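Local coordinates for octopine dehydrogenase (Pecten maximus, PDB 3C7A), which catalyses the NADH-dependent reductive condensation of L-arginine with pyruvate to D-octopine, and the reverse oxidation, at residues T52-E57 and Q62-S67; A14-G19 and V157-T162; F217-S222 and E230-Y235; Y325-I330 and E360-E365; A197-E202 and A393-K398. All blocks are in the same frame, centred on the assembly; numbering follows the deposited sequence.

Interaction 1 of 5, residues T52-E57 and Q62-S67; sequences TVIVNE and QTEVKS
Gln62 opens the returning strand by handing an amide hydrogen to Asn56: NE2 lies 2.8 Å from OD1, the bond nearly straight (160°) and close to the plane of the Gln62 amide, although the two amide planes are turned 51° apart. The extended Gln62 chain runs beside Asn56, and its OE1 passes CG2 of Ile54. With an alanine in place of Asn56, the Gln62 amide would probably lose its mate and be set free to turn, while Val159 O and Glu158 OE2, both partners of Asn56 ND2, would lose that donor. Thr63 follows, paired with Val55 through two backbone bonds; its OG1, held anti to its own carbonyl carbon (chi1 -44°), gives a hydrogen bond of 3.0 Å to the anti lone pair of Glu57 OE2. These strands, 51-56 and 62-67, form an antiparallel beta hairpin whose first strand also pairs in parallel with strand 156-171. Glu64 sends its carboxylate obliquely past Thr52, OE2 4.2 Å from the methyl CG2. Val65 makes the second hydrogen-bonded pair, its N 3.0 Å from Val53 O. The two beta-branched side chains, which suit extended backbone, meet with Val53 CB 4.4 Å from Val65 CB, on the face shared with Val55 and Thr63. Lys66 stretches out alongside Thr52, its methylenes CG and CE both passing the threonine hydroxyl, with Lys66 CE 3.9 Å from Thr52 OG1.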
# COMPACT_ATOMS: atom_id res chain seq x y z
N THR A 52 1.49 -21.95 14.17
CA THR A 52 2.48 -21.37 15.08
C THR A 52 3.12 -20.07 14.56
O THR A 52 3.60 -20.02 13.42
CB THR A 52 3.61 -22.39 15.43
OG1 THR A 52 3.02 -23.65 15.78
CG2 THR A 52 4.47 -21.90 16.58
N VAL A 53 3.11 -19.03 15.40
CA VAL A 53 3.78 -17.76 15.10
C VAL A 53 4.93 -17.52 16.10
O VAL A 53 4.71 -17.51 17.31
CB VAL A 53 2.78 -16.55 15.15
CG1 VAL A 53 3.49 -15.24 14.82
CG2 VAL A 53 1.60 -16.77 14.21
N ILE A 54 6.14 -17.33 15.57
CA ILE A 54 7.33 -17.10 16.39
C ILE A 54 7.72 -15.61 16.37
O ILE A 54 7.98 -15.05 15.30
CB ILE A 54 8.53 -17.97 15.94
CG1 ILE A 54 8.13 -19.45 15.86
CG2 ILE A 54 9.73 -17.79 16.88
CD1 ILE A 54 9.03 -20.29 14.98
N VAL A 55 7.77 -15.00 17.55
CA VAL A 55 8.01 -13.56 17.68
C VAL A 55 9.36 -13.25 18.33
O VAL A 55 9.62 -13.64 19.47
CB VAL A 55 6.86 -12.85 18.47
CG1 VAL A 55 7.13 -11.35 18.60
CG2 VAL A 55 5.51 -13.09 17.80
N ASN A 56 10.22 -12.54 17.59
CA ASN A 56 11.50 -12.06 18.11
C ASN A 56 11.33 -10.79 18.94
O ASN A 56 10.75 -9.81 18.47
CB ASN A 56 12.50 -11.82 16.97
CG ASN A 56 13.03 -13.11 16.38
OD1 ASN A 56 13.68 -13.91 17.06
ND2 ASN A 56 12.77 -13.32 15.09
N GLU A 57 11.83 -10.82 20.17
CA GLU A 57 11.67 -9.71 21.11
C GLU A 57 12.90 -8.79 21.16
O GLU A 57 13.92 -9.08 20.53
CB GLU A 57 11.32 -10.22 22.52
CG GLU A 57 10.12 -11.18 22.59
CD GLU A 57 8.77 -10.48 22.52
OE1 GLU A 57 8.70 -9.26 22.27
OE2 GLU A 57 7.74 -11.18 22.73
N GLN A 62 12.57 -15.29 22.45
CA GLN A 62 11.50 -15.61 21.49
C GLN A 62 10.23 -16.10 22.18
O GLN A 62 10.29 -16.80 23.20
CB GLN A 62 11.98 -16.66 20.48
CG GLN A 62 13.04 -16.16 19.50
CD GLN A 62 13.40 -17.18 18.43
OE1 GLN A 62 13.21 -18.39 18.60
NE2 GLN A 62 13.93 -16.70 17.31
N THR A 63 9.08 -15.72 21.62
CA THR A 63 7.76 -16.11 22.15
C THR A 63 6.94 -16.83 21.07
O THR A 63 6.94 -16.42 19.91
CB THR A 63 6.97 -14.89 22.68
OG1 THR A 63 7.84 -14.05 23.45
CG2 THR A 63 5.80 -15.32 23.55
N GLU A 64 6.24 -17.90 21.47
CA GLU A 64 5.40 -18.68 20.56
C GLU A 64 3.90 -18.46 20.79
O GLU A 64 3.46 -18.37 21.94
CB GLU A 64 5.72 -20.18 20.68
CG GLU A 64 7.03 -20.62 20.04
CD GLU A 64 7.17 -22.14 19.94
OE1 GLU A 64 6.64 -22.85 20.82
OE2 GLU A 64 7.81 -22.62 18.99
N VAL A 65 3.14 -18.39 19.71
CA VAL A 65 1.67 -18.26 19.76
C VAL A 65 1.02 -19.35 18.90
O VAL A 65 1.40 -19.54 17.74
CB VAL A 65 1.19 -16.85 19.27
CG1 VAL A 65 -0.32 -16.70 19.43
CG2 VAL A 65 1.92 -15.73 20.01
N LYS A 66 0.06 -20.08 19.48
CA LYS A 66 -0.61 -21.19 18.79
C LYS A 66 -2.14 -21.06 18.79
O LYS A 66 -2.74 -20.76 19.83
CB LYS A 66 -0.21 -22.53 19.41
CG LYS A 66 1.25 -22.92 19.20
CD LYS A 66 1.55 -24.31 19.75
CE LYS A 66 3.00 -24.69 19.52
NZ LYS A 66 3.28 -26.10 19.93
N SER A 67 -2.76 -21.30 17.63
CA SER A 67 -4.22 -21.21 17.47
C SER A 67 -4.75 -21.99 16.25
O SER A 67 -3.96 -22.52 15.45
CB SER A 67 -4.67 -19.74 17.38
OG SER A 67 -4.12 -19.11 16.24

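Interaction 2 of 5, residues A14-G19 and V157-T162; sequences AHTLSG and VEVLGT
Thr16 meets both valines of the strand. Its OG1 lies 3.7 Å from CG2 of Val157, and its methyl CG2 lies 4.0 Å from CG2 of Val159; in each case the side chains cross at about a right angle. The torsion explains this division of labour: with chi1 at -53° the methyl stands anti to the backbone N while the hydroxyl is swung back beside it, where OG1 can bond to Asn12 O one turn earlier in the helix. A threonine suits the place because the hydroxyl bonds back to its own helix while still lying against Val157, and the methyl reaches Val159. His15 adds only its CB, 4.2 Å from CB of Val157. Its ring is engaged by other partners, ND1 bonding to Gly11 O, the face stacking with Trp42 and NE2 making a weak bond to Gly154 N.

Further out, backbone bonds to Thr52 and Ile54 place the two valines in the sheet beside strand 51-56. The axes of 14-19 and 157-162 cross at 96° and approach to 8.8 Å. The turn leading into the helix and its first residues (Gly10, Gly11, Asn12, Gly13) bind NADH, and the sequence there is consistent with a Rossmann-type GxGxxA pattern ending at Ala14. Thr16 also touches Cys148, a binding residue for the cofactor. Ser18 OG and Ser18 N reach Ala14 O from opposite faces of its plane.

The interface itself is entirely van der Waals: with its hydrogen bond made inside its own helix, the buried hydroxyl can lie against the Val157 methyls without needing a polar partner from the strand.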
# COMPACT_ATOMS: atom_id res chain seq x y z
N ALA A 14 -0.89 -12.70 5.47
CA ALA A 14 -2.11 -13.44 5.81
C ALA A 14 -1.88 -14.54 6.85
O ALA A 14 -2.76 -14.79 7.68
CB ALA A 14 -2.76 -14.01 4.56
N HIS A 15 -0.72 -15.19 6.79
CA HIS A 15 -0.32 -16.20 7.79
C HIS A 15 -0.21 -15.59 9.19
O HIS A 15 -0.74 -16.16 10.16
CB HIS A 15 1.01 -16.87 7.40
CG HIS A 15 0.86 -18.03 6.46
ND1 HIS A 15 0.48 -17.89 5.15
CD2 HIS A 15 1.07 -19.36 6.65
CE1 HIS A 15 0.45 -19.07 4.56
NE2 HIS A 15 0.81 -19.98 5.45
N THR A 16 0.46 -14.45 9.29
CA THR A 16 0.69 -13.76 10.58
C THR A 16 -0.61 -13.24 11.22
O THR A 16 -0.84 -13.46 12.41
CB THR A 16 1.72 -12.60 10.43
OG1 THR A 16 2.92 -13.08 9.82
CG2 THR A 16 2.07 -11.99 11.79
N LEU A 17 -1.44 -12.57 10.43
CA LEU A 17 -2.70 -11.98 10.93
C LEU A 17 -3.70 -13.04 11.43
O LEU A 17 -4.34 -12.84 12.47
CB LEU A 17 -3.34 -11.07 9.87
CG LEU A 17 -4.68 -10.37 10.19
CD1 LEU A 17 -4.55 -9.37 11.34
CD2 LEU A 17 -5.23 -9.68 8.95
N SER A 18 -3.83 -14.14 10.68
CA SER A 18 -4.77 -15.22 11.03
C SER A 18 -4.44 -15.90 12.36
O SER A 18 -5.34 -16.22 13.13
CB SER A 18 -4.84 -16.25 9.90
OG SER A 18 -5.46 -15.72 8.74
N GLY A 19 -3.15 -16.12 12.60
CA GLY A 19 -2.67 -16.76 13.83
C GLY A 19 -2.87 -15.93 15.09
O GLY A 19 -3.26 -16.47 16.14
N VAL A 157 5.32 -19.48 10.68
CA VAL A 157 5.74 -18.15 10.20
C VAL A 157 6.55 -17.39 11.28
O VAL A 157 6.29 -17.53 12.47
CB VAL A 157 4.53 -17.32 9.67
CG1 VAL A 157 3.56 -16.95 10.80
CG2 VAL A 157 4.99 -16.07 8.91
N GLU A 158 7.51 -16.58 10.84
CA GLU A 158 8.42 -15.85 11.74
C GLU A 158 8.34 -14.32 11.58
O GLU A 158 8.40 -13.80 10.47
CB GLU A 158 9.87 -16.33 11.55
CG GLU A 158 10.87 -15.78 12.57
CD GLU A 158 12.32 -16.18 12.29
OE1 GLU A 158 12.62 -16.67 11.18
OE2 GLU A 158 13.16 -15.99 13.19
N VAL A 159 8.23 -13.62 12.71
CA VAL A 159 8.24 -12.16 12.74
C VAL A 159 9.64 -11.64 13.12
O VAL A 159 10.16 -11.96 14.19
CB VAL A 159 7.18 -11.59 13.73
CG1 VAL A 159 7.30 -10.07 13.87
CG2 VAL A 159 5.77 -11.96 13.28
N LEU A 160 10.24 -10.86 12.22
CA LEU A 160 11.59 -10.32 12.42
C LEU A 160 11.60 -9.00 13.20
O LEU A 160 12.59 -8.68 13.87
CB LEU A 160 12.33 -10.15 11.08
CG LEU A 160 12.84 -11.35 10.27
CD1 LEU A 160 13.61 -12.37 11.11
CD2 LEU A 160 11.73 -12.03 9.46
N GLY A 161 10.51 -8.24 13.10
CA GLY A 161 10.37 -6.95 13.80
C GLY A 161 8.98 -6.34 13.70
O GLY A 161 8.22 -6.67 12.79
N THR A 162 8.66 -5.44 14.63
CA THR A 162 7.35 -4.78 14.70
C THR A 162 7.49 -3.26 14.91
O THR A 162 8.26 -2.81 15.77
CB THR A 162 6.48 -5.37 15.84
OG1 THR A 162 6.38 -6.80 15.69
CG2 THR A 162 5.07 -4.77 15.85

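Interaction 3 of 5, residues F217-S222 and E230-Y235; sequences FGRWGS and EAPLFY
This is a small contact of a proline with two side chains of helix 211-220, formed where Pro232, in the loop leading to helix 240-263, comes back to Arg219 and Trp220. Both segments belong to the alpha-helical domain of the opine dehydrogenase family, and the contact is local, with only seven residues between them.

A single atom of the proline does the touching. Pro232 CG lies 4.4 Å from CZ2 of the Trp220 indole and 4.3 Å from NE of Arg219, meeting both flat groups obliquely. Proline suits this position because its compact, rigid ring presents the apolar CG to the pair.

The two helix residues are themselves packed together. The Arg219 chain passes over the indole, its CG 3.7 Å above the ring plane near the centre, and the guanidinium then has CZ3 of Trp220 over one face, 4.0 Å from its plane and offset toward the rim. In Arg219, CG anti to the backbone N (chi1 -178°) puts that carbon over the indole; the bend at chi2 (69°) turns the rest of the chain on toward the guanidinium's place by CZ3.

Beyond the pair, Trp220 meets His308 and Trp223 edge-to-face, and Pro232 shares a backbone bond with His308, so His308 touches both partners of the contact. Further along the loop, Tyr235 OH bonds to NE2 of the active-site His212.

The contact sets carbon against indole and near Arg219 NE, so van der Waals contact is all that joins the segments; the proline offers the arginine charge no counter-charge.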
# COMPACT_ATOMS: atom_id res chain seq x y z
N PHE A 217 16.56 5.85 -11.94
CA PHE A 217 16.86 6.82 -13.00
C PHE A 217 18.18 7.55 -12.77
O PHE A 217 18.89 7.88 -13.72
CB PHE A 217 15.70 7.83 -13.15
CG PHE A 217 15.93 8.88 -14.21
CD1 PHE A 217 15.74 8.58 -15.56
CD2 PHE A 217 16.31 10.17 -13.87
CE1 PHE A 217 15.94 9.54 -16.55
CE2 PHE A 217 16.52 11.15 -14.84
CZ PHE A 217 16.33 10.83 -16.19
N GLY A 218 18.51 7.80 -11.50
CA GLY A 218 19.75 8.49 -11.14
C GLY A 218 21.02 7.74 -11.49
O GLY A 218 22.05 8.35 -11.79
N ARG A 219 20.95 6.41 -11.47
CA ARG A 219 22.12 5.55 -11.70
C ARG A 219 22.21 5.00 -13.13
O ARG A 219 23.31 4.93 -13.70
CB ARG A 219 22.15 4.41 -10.67
CG ARG A 219 23.35 3.46 -10.77
CD ARG A 219 24.66 4.12 -10.38
NE ARG A 219 25.81 3.22 -10.54
CZ ARG A 219 26.51 3.08 -11.66
NH1 ARG A 219 26.20 3.78 -12.74
NH2 ARG A 219 27.53 2.24 -11.70
N TRP A 220 21.07 4.63 -13.72
CA TRP A 220 21.05 3.99 -15.04
C TRP A 220 20.42 4.84 -16.14
O TRP A 220 20.20 4.36 -17.26
CB TRP A 220 20.35 2.62 -14.96
CG TRP A 220 20.82 1.74 -13.83
CD1 TRP A 220 20.10 1.38 -12.72
CD2 TRP A 220 22.10 1.10 -13.70
NE1 TRP A 220 20.85 0.57 -11.91
CE2 TRP A 220 22.08 0.38 -12.48
CE3 TRP A 220 23.26 1.08 -14.48
CZ2 TRP A 220 23.18 -0.36 -12.03
CZ3 TRP A 220 24.35 0.34 -14.04
CH2 TRP A 220 24.31 -0.37 -12.82
N GLY A 221 20.14 6.11 -15.83
CA GLY A 221 19.45 7.02 -16.75
C GLY A 221 20.06 7.18 -18.13
O GLY A 221 19.35 7.13 -19.14
N SER A 222 21.38 7.38 -18.18
CA SER A 222 22.10 7.51 -19.44
C SER A 222 23.20 6.46 -19.56
O SER A 222 24.37 6.78 -19.81
CB SER A 222 22.68 8.93 -19.58
OG SER A 222 23.61 9.20 -18.55
N GLU A 230 30.82 -5.33 -9.70
CA GLU A 230 29.86 -5.89 -8.74
C GLU A 230 28.64 -4.99 -8.53
O GLU A 230 28.57 -3.89 -9.09
CB GLU A 230 30.54 -6.21 -7.40
CG GLU A 230 31.08 -5.00 -6.64
CD GLU A 230 31.66 -5.36 -5.28
OE1 GLU A 230 31.09 -6.23 -4.59
OE2 GLU A 230 32.67 -4.75 -4.89
N ALA A 231 27.69 -5.46 -7.73
CA ALA A 231 26.46 -4.72 -7.43
C ALA A 231 26.72 -3.49 -6.54
O ALA A 231 27.24 -3.63 -5.43
CB ALA A 231 25.42 -5.63 -6.79
N PRO A 232 26.37 -2.29 -7.03
CA PRO A 232 26.57 -1.05 -6.28
C PRO A 232 25.48 -0.79 -5.23
O PRO A 232 24.39 -1.35 -5.32
CB PRO A 232 26.54 0.03 -7.36
CG PRO A 232 25.66 -0.53 -8.42
CD PRO A 232 25.77 -2.03 -8.36
N LEU A 233 25.91 0.16 -4.20
CA LEU A 233 24.95 0.44 -3.13
C LEU A 233 23.69 1.10 -3.68
O LEU A 233 23.71 1.70 -4.75
CB LEU A 233 25.59 1.33 -2.06
CG LEU A 233 26.69 0.69 -1.22
CD1 LEU A 233 27.65 1.75 -0.69
CD2 LEU A 233 26.09 -0.11 -0.07
N PHE A 234 22.55 0.98 -2.84
CA PHE A 234 21.25 1.35 -3.39
C PHE A 234 20.79 2.70 -2.85
O PHE A 234 21.12 3.75 -3.40
CB PHE A 234 20.21 0.27 -3.09
CG PHE A 234 18.85 0.57 -3.65
CD1 PHE A 234 18.58 0.36 -4.99
CD2 PHE A 234 17.84 1.05 -2.83
CE1 PHE A 234 17.33 0.64 -5.51
CE2 PHE A 234 16.58 1.33 -3.35
CZ PHE A 234 16.33 1.12 -4.69
N TYR A 235 20.41 3.00 -1.58
CA TYR A 235 20.12 4.29 -0.95
C TYR A 235 21.38 5.12 -0.70
O TYR A 235 21.38 6.34 -0.88
CB TYR A 235 19.35 4.12 0.36
CG TYR A 235 18.01 3.41 0.25
CD1 TYR A 235 17.88 2.07 0.63
CD2 TYR A 235 16.88 4.07 -0.23
CE1 TYR A 235 16.65 1.41 0.54
CE2 TYR A 235 15.65 3.42 -0.32
CZ TYR A 235 15.54 2.09 0.06
OH TYR A 235 14.33 1.44 -0.03

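Interaction 4 of 5, residues Y325-I330 and E360-E365; sequences YLTEDI and EKIGKE
Ile362 and Leu326 carry the apolar part of this contact, CG2 of Ile362 lying 4.1 Å from CB of Leu326. The same methyl is 4.2 Å from CG2 of Thr327, so one branch of the isoleucine touches two neighbouring loop residues. Its torsion accounts for this: chi1 of 54° wedges CG1 between the backbone N and the carbonyl carbon, leaving CG2 anti to the carbonyl carbon and directed at the loop. A beta-branched residue suits the spot, since its second branch is the one that reaches across. Leu326 also packs on Ala358, one turn back along the helix.

The polar bonds nearby do not join the two segments. Thr327 OG1 bonds to Asn323 O, which leaves its methyl for Ile362. On the other side the helix is closed by Lys364 N to Gln359 O and by a weak bond of 3.4 Å from Gly363 N to Glu360 O.

Gly363, with positive phi (79°), is the C-prime residue of this Schellman motif, which ends helix 349-362 in the alpha-helical domain, against the loop that follows Arg324, a residue binding NAD.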
# COMPACT_ATOMS: atom_id res chain seq x y z
N TYR A 325 9.44 -3.15 -8.53
CA TYR A 325 9.72 -1.74 -8.26
C TYR A 325 8.97 -0.79 -9.20
O TYR A 325 8.65 0.34 -8.82
CB TYR A 325 11.23 -1.45 -8.34
CG TYR A 325 12.06 -1.96 -7.19
CD1 TYR A 325 13.08 -2.89 -7.40
CD2 TYR A 325 11.85 -1.51 -5.88
CE1 TYR A 325 13.86 -3.37 -6.34
CE2 TYR A 325 12.62 -1.97 -4.82
CZ TYR A 325 13.63 -2.90 -5.06
OH TYR A 325 14.40 -3.37 -4.02
N LEU A 326 8.72 -1.24 -10.42
CA LEU A 326 8.05 -0.42 -11.44
C LEU A 326 6.67 -0.95 -11.83
O LEU A 326 5.77 -0.17 -12.17
CB LEU A 326 8.93 -0.27 -12.68
CG LEU A 326 10.30 0.42 -12.56
CD1 LEU A 326 11.10 0.26 -13.85
CD2 LEU A 326 10.18 1.90 -12.19
N THR A 327 6.50 -2.28 -11.79
CA THR A 327 5.24 -2.91 -12.21
C THR A 327 4.07 -2.68 -11.24
O THR A 327 2.91 -2.88 -11.61
CB THR A 327 5.41 -4.44 -12.47
OG1 THR A 327 5.93 -5.08 -11.31
CG2 THR A 327 6.36 -4.68 -13.65
N GLU A 328 4.38 -2.26 -10.01
CA GLU A 328 3.37 -1.91 -9.01
C GLU A 328 3.32 -0.40 -8.73
O GLU A 328 2.25 0.20 -8.72
CB GLU A 328 3.59 -2.69 -7.71
CG GLU A 328 3.06 -4.13 -7.73
CD GLU A 328 1.71 -4.28 -7.04
OE1 GLU A 328 1.63 -4.08 -5.81
OE2 GLU A 328 0.72 -4.63 -7.73
N ASP A 329 4.49 0.21 -8.52
CA ASP A 329 4.59 1.62 -8.11
C ASP A 329 4.14 2.65 -9.16
O ASP A 329 3.84 3.79 -8.81
CB ASP A 329 6.01 1.95 -7.63
CG ASP A 329 6.35 1.31 -6.29
OD1 ASP A 329 5.50 0.59 -5.72
OD2 ASP A 329 7.48 1.53 -5.79
N ILE A 330 4.10 2.25 -10.43
CA ILE A 330 3.64 3.14 -11.50
C ILE A 330 2.10 3.11 -11.69
O ILE A 330 1.45 4.13 -11.45
CB ILE A 330 4.41 2.93 -12.86
CG1 ILE A 330 5.93 3.16 -12.68
CG2 ILE A 330 3.83 3.81 -13.98
CD1 ILE A 330 6.35 4.58 -12.31
N GLU A 360 8.55 2.83 -20.50
CA GLU A 360 9.26 2.26 -21.65
C GLU A 360 10.13 1.06 -21.26
O GLU A 360 10.30 0.13 -22.04
CB GLU A 360 10.11 3.35 -22.34
CG GLU A 360 10.59 3.01 -23.75
CD GLU A 360 11.92 2.27 -23.79
OE1 GLU A 360 12.67 2.29 -22.78
OE2 GLU A 360 12.24 1.66 -24.84
N LYS A 361 10.68 1.09 -20.04
CA LYS A 361 11.56 0.03 -19.55
C LYS A 361 10.83 -1.29 -19.28
O LYS A 361 11.45 -2.36 -19.33
CB LYS A 361 12.32 0.47 -18.29
CG LYS A 361 13.22 1.70 -18.47
CD LYS A 361 14.30 1.51 -19.54
CE LYS A 361 15.48 0.69 -19.03
NZ LYS A 361 16.59 0.68 -20.01
N ILE A 362 9.53 -1.21 -18.99
CA ILE A 362 8.71 -2.40 -18.74
C ILE A 362 7.82 -2.78 -19.93
O ILE A 362 7.15 -3.81 -19.91
CB ILE A 362 7.86 -2.26 -17.44
CG1 ILE A 362 7.01 -0.98 -17.46
CG2 ILE A 362 8.76 -2.32 -16.20
CD1 ILE A 362 5.87 -0.97 -16.45
N GLY A 363 7.83 -1.94 -20.96
CA GLY A 363 7.07 -2.19 -22.19
C GLY A 363 5.58 -1.90 -22.11
O GLY A 363 4.77 -2.61 -22.71
N LYS A 364 5.23 -0.84 -21.38
CA LYS A 364 3.83 -0.42 -21.21
C LYS A 364 3.64 1.04 -21.63
O LYS A 364 4.62 1.78 -21.80
CB LYS A 364 3.37 -0.63 -19.76
CG LYS A 364 3.46 -2.07 -19.24
CD LYS A 364 2.39 -2.97 -19.84
CE LYS A 364 2.51 -4.39 -19.30
NZ LYS A 364 1.54 -5.32 -19.95
N GLU A 365 2.38 1.45 -21.80
CA GLU A 365 2.05 2.82 -22.21
C GLU A 365 0.83 3.36 -21.45
O GLU A 365 -0.25 2.76 -21.52
CB GLU A 365 1.81 2.89 -23.72
CG GLU A 365 1.76 4.30 -24.30
CD GLU A 365 1.34 4.33 -25.77
OE1 GLU A 365 0.29 3.75 -26.11
OE2 GLU A 365 2.06 4.96 -26.58

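Interaction 5 of 5, residues A197-E202 and A393-K398; sequences AKHFLE and AILTGK
Leu395 points CD2 at two residues of the facing segment, and both cross it at about a right angle. CD2 lies 4.0 Å from CE1 of His199, at the edge of the imidazole and near its plane, and equally 4.0 Å from CD1 of Leu201, so the methyl rests against the ring edge and the neighbouring leucine together. The imidazole is held edge-on because ND1 accepts from Leu201 N at 3.2 Å along an almost straight line (168°), with the donor in the ring plane; this makes His199 the N-cap of helix 200-205. Having CG anti to the backbone N (chi1 -156°) brings the ring round to that amide. Were His199 replaced by an alanine, Leu201 N would probably be left without its capping acceptor and a gap would open beside the Leu395 methyl.

Phe200 turns its edge to the other helix, CZ lying 4.0 Å from Ile394 O near the ring plane, while CG of Leu201 sits over one face, offset toward the rim. Phe200 also packs on Ser169 and Ile171 of strand 156-171.

Across the interface the contact is van der Waals, mostly methyl and ring edge, with the Phe200 edge against a carbonyl oxygen that has a weak bond from Arg126; the histidine's polar atoms serve its helix start and, weakly, Asn267.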
# COMPACT_ATOMS: atom_id res chain seq x y z
N ALA A 197 -5.62 9.60 11.02
CA ALA A 197 -5.20 10.74 10.19
C ALA A 197 -6.37 11.69 9.91
O ALA A 197 -7.53 11.33 10.15
CB ALA A 197 -4.57 10.26 8.89
N LYS A 198 -6.07 12.88 9.39
CA LYS A 198 -7.08 13.93 9.18
C LYS A 198 -7.98 13.75 7.95
O LYS A 198 -9.18 14.05 8.01
CB LYS A 198 -6.42 15.32 9.15
CG LYS A 198 -6.02 15.86 10.51
CD LYS A 198 -5.37 17.24 10.38
CE LYS A 198 -5.18 17.91 11.74
NZ LYS A 198 -4.13 17.25 12.57
N HIS A 199 -7.41 13.29 6.83
CA HIS A 199 -8.13 13.19 5.55
C HIS A 199 -7.60 12.04 4.70
O HIS A 199 -6.42 11.68 4.80
CB HIS A 199 -8.00 14.51 4.79
CG HIS A 199 -9.10 14.76 3.80
ND1 HIS A 199 -9.11 14.21 2.54
CD2 HIS A 199 -10.22 15.52 3.88
CE1 HIS A 199 -10.19 14.61 1.89
NE2 HIS A 199 -10.88 15.40 2.68
N PHE A 200 -8.46 11.46 3.85
CA PHE A 200 -8.06 10.32 3.00
C PHE A 200 -7.14 10.70 1.83
O PHE A 200 -6.37 9.86 1.34
CB PHE A 200 -9.27 9.49 2.55
CG PHE A 200 -9.97 10.02 1.31
CD1 PHE A 200 -10.93 11.03 1.42
CD2 PHE A 200 -9.70 9.48 0.06
CE1 PHE A 200 -11.59 11.51 0.28
CE2 PHE A 200 -10.36 9.95 -1.08
CZ PHE A 200 -11.30 10.97 -0.97
N LEU A 201 -7.22 11.96 1.38
CA LEU A 201 -6.33 12.47 0.34
C LEU A 201 -4.94 12.83 0.88
O LEU A 201 -3.97 12.88 0.13
CB LEU A 201 -6.95 13.68 -0.39
CG LEU A 201 -8.13 13.45 -1.34
CD1 LEU A 201 -8.68 14.78 -1.84
CD2 LEU A 201 -7.76 12.55 -2.53
N GLU A 202 -4.87 13.08 2.19
CA GLU A 202 -3.59 13.24 2.90
C GLU A 202 -2.80 11.93 2.84
O GLU A 202 -1.61 11.92 2.51
CB GLU A 202 -3.83 13.66 4.36
CG GLU A 202 -2.56 13.75 5.23
CD GLU A 202 -2.83 13.59 6.72
OE1 GLU A 202 -3.90 14.03 7.20
OE2 GLU A 202 -1.97 13.02 7.42
N ALA A 393 -16.81 15.14 -7.57
CA ALA A 393 -17.03 13.71 -7.80
C ALA A 393 -15.98 12.83 -7.11
O ALA A 393 -16.29 11.73 -6.65
CB ALA A 393 -17.07 13.41 -9.30
N ILE A 394 -14.74 13.33 -7.04
CA ILE A 394 -13.65 12.66 -6.33
C ILE A 394 -13.89 12.59 -4.82
O ILE A 394 -13.60 11.58 -4.18
CB ILE A 394 -12.27 13.32 -6.66
CG1 ILE A 394 -11.82 12.92 -8.07
CG2 ILE A 394 -11.20 12.94 -5.64
CD1 ILE A 394 -10.83 13.89 -8.72
N LEU A 395 -14.45 13.67 -4.26
CA LEU A 395 -14.70 13.76 -2.82
C LEU A 395 -15.94 12.99 -2.34
O LEU A 395 -15.89 12.32 -1.30
CB LEU A 395 -14.79 15.23 -2.37
CG LEU A 395 -13.52 16.08 -2.33
CD1 LEU A 395 -13.87 17.56 -2.20
CD2 LEU A 395 -12.58 15.66 -1.20
N THR A 396 -17.04 13.09 -3.09
CA THR A 396 -18.34 12.57 -2.65
C THR A 396 -18.72 11.21 -3.26
O THR A 396 -19.37 10.39 -2.60
CB THR A 396 -19.49 13.57 -2.93
OG1 THR A 396 -19.61 13.80 -4.34
CG2 THR A 396 -19.25 14.90 -2.21
N GLY A 397 -18.34 10.99 -4.51
CA GLY A 397 -18.71 9.78 -5.24
C GLY A 397 -19.99 9.92 -6.04
O GLY A 397 -20.56 8.91 -6.48
N LYS A 398 -20.45 11.16 -6.23
CA LYS A 398 -21.70 11.45 -6.94
C LYS A 398 -21.45 12.13 -8.29
O LYS A 398 -20.61 13.02 -8.39
CB LYS A 398 -22.61 12.32 -6.07
CG LYS A 398 -23.21 11.61 -4.87
CD LYS A 398 -23.82 12.61 -3.89
CE LYS A 398 -24.58 11.91 -2.79
NZ LYS A 398 -25.87 11.32 -3.28

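How the interactions relate
Interactions 1 and 2 share one sheet: strand 51-56 of the hairpin lies next to strand 156-171, Ser67 OG bonds to Gly19 O, and Val53 packs on Val157. Yet interaction 1 is a surface contact stitched by backbone and side-chain hydrogen bonds, while interaction 2 is buried and joined by van der Waals contact alone, beside the cofactor site. Interactions 3 and 4 both lie in the alpha-helical domain, partly buried and without a hydrogen bond between their segments; interaction 3 sets a proline against an indole and an arginine, interaction 4 is aliphatic. Interaction 5, buried, brings helix 391-396 against helix 200-205, and its long chain loop encloses interactions 3 and 4.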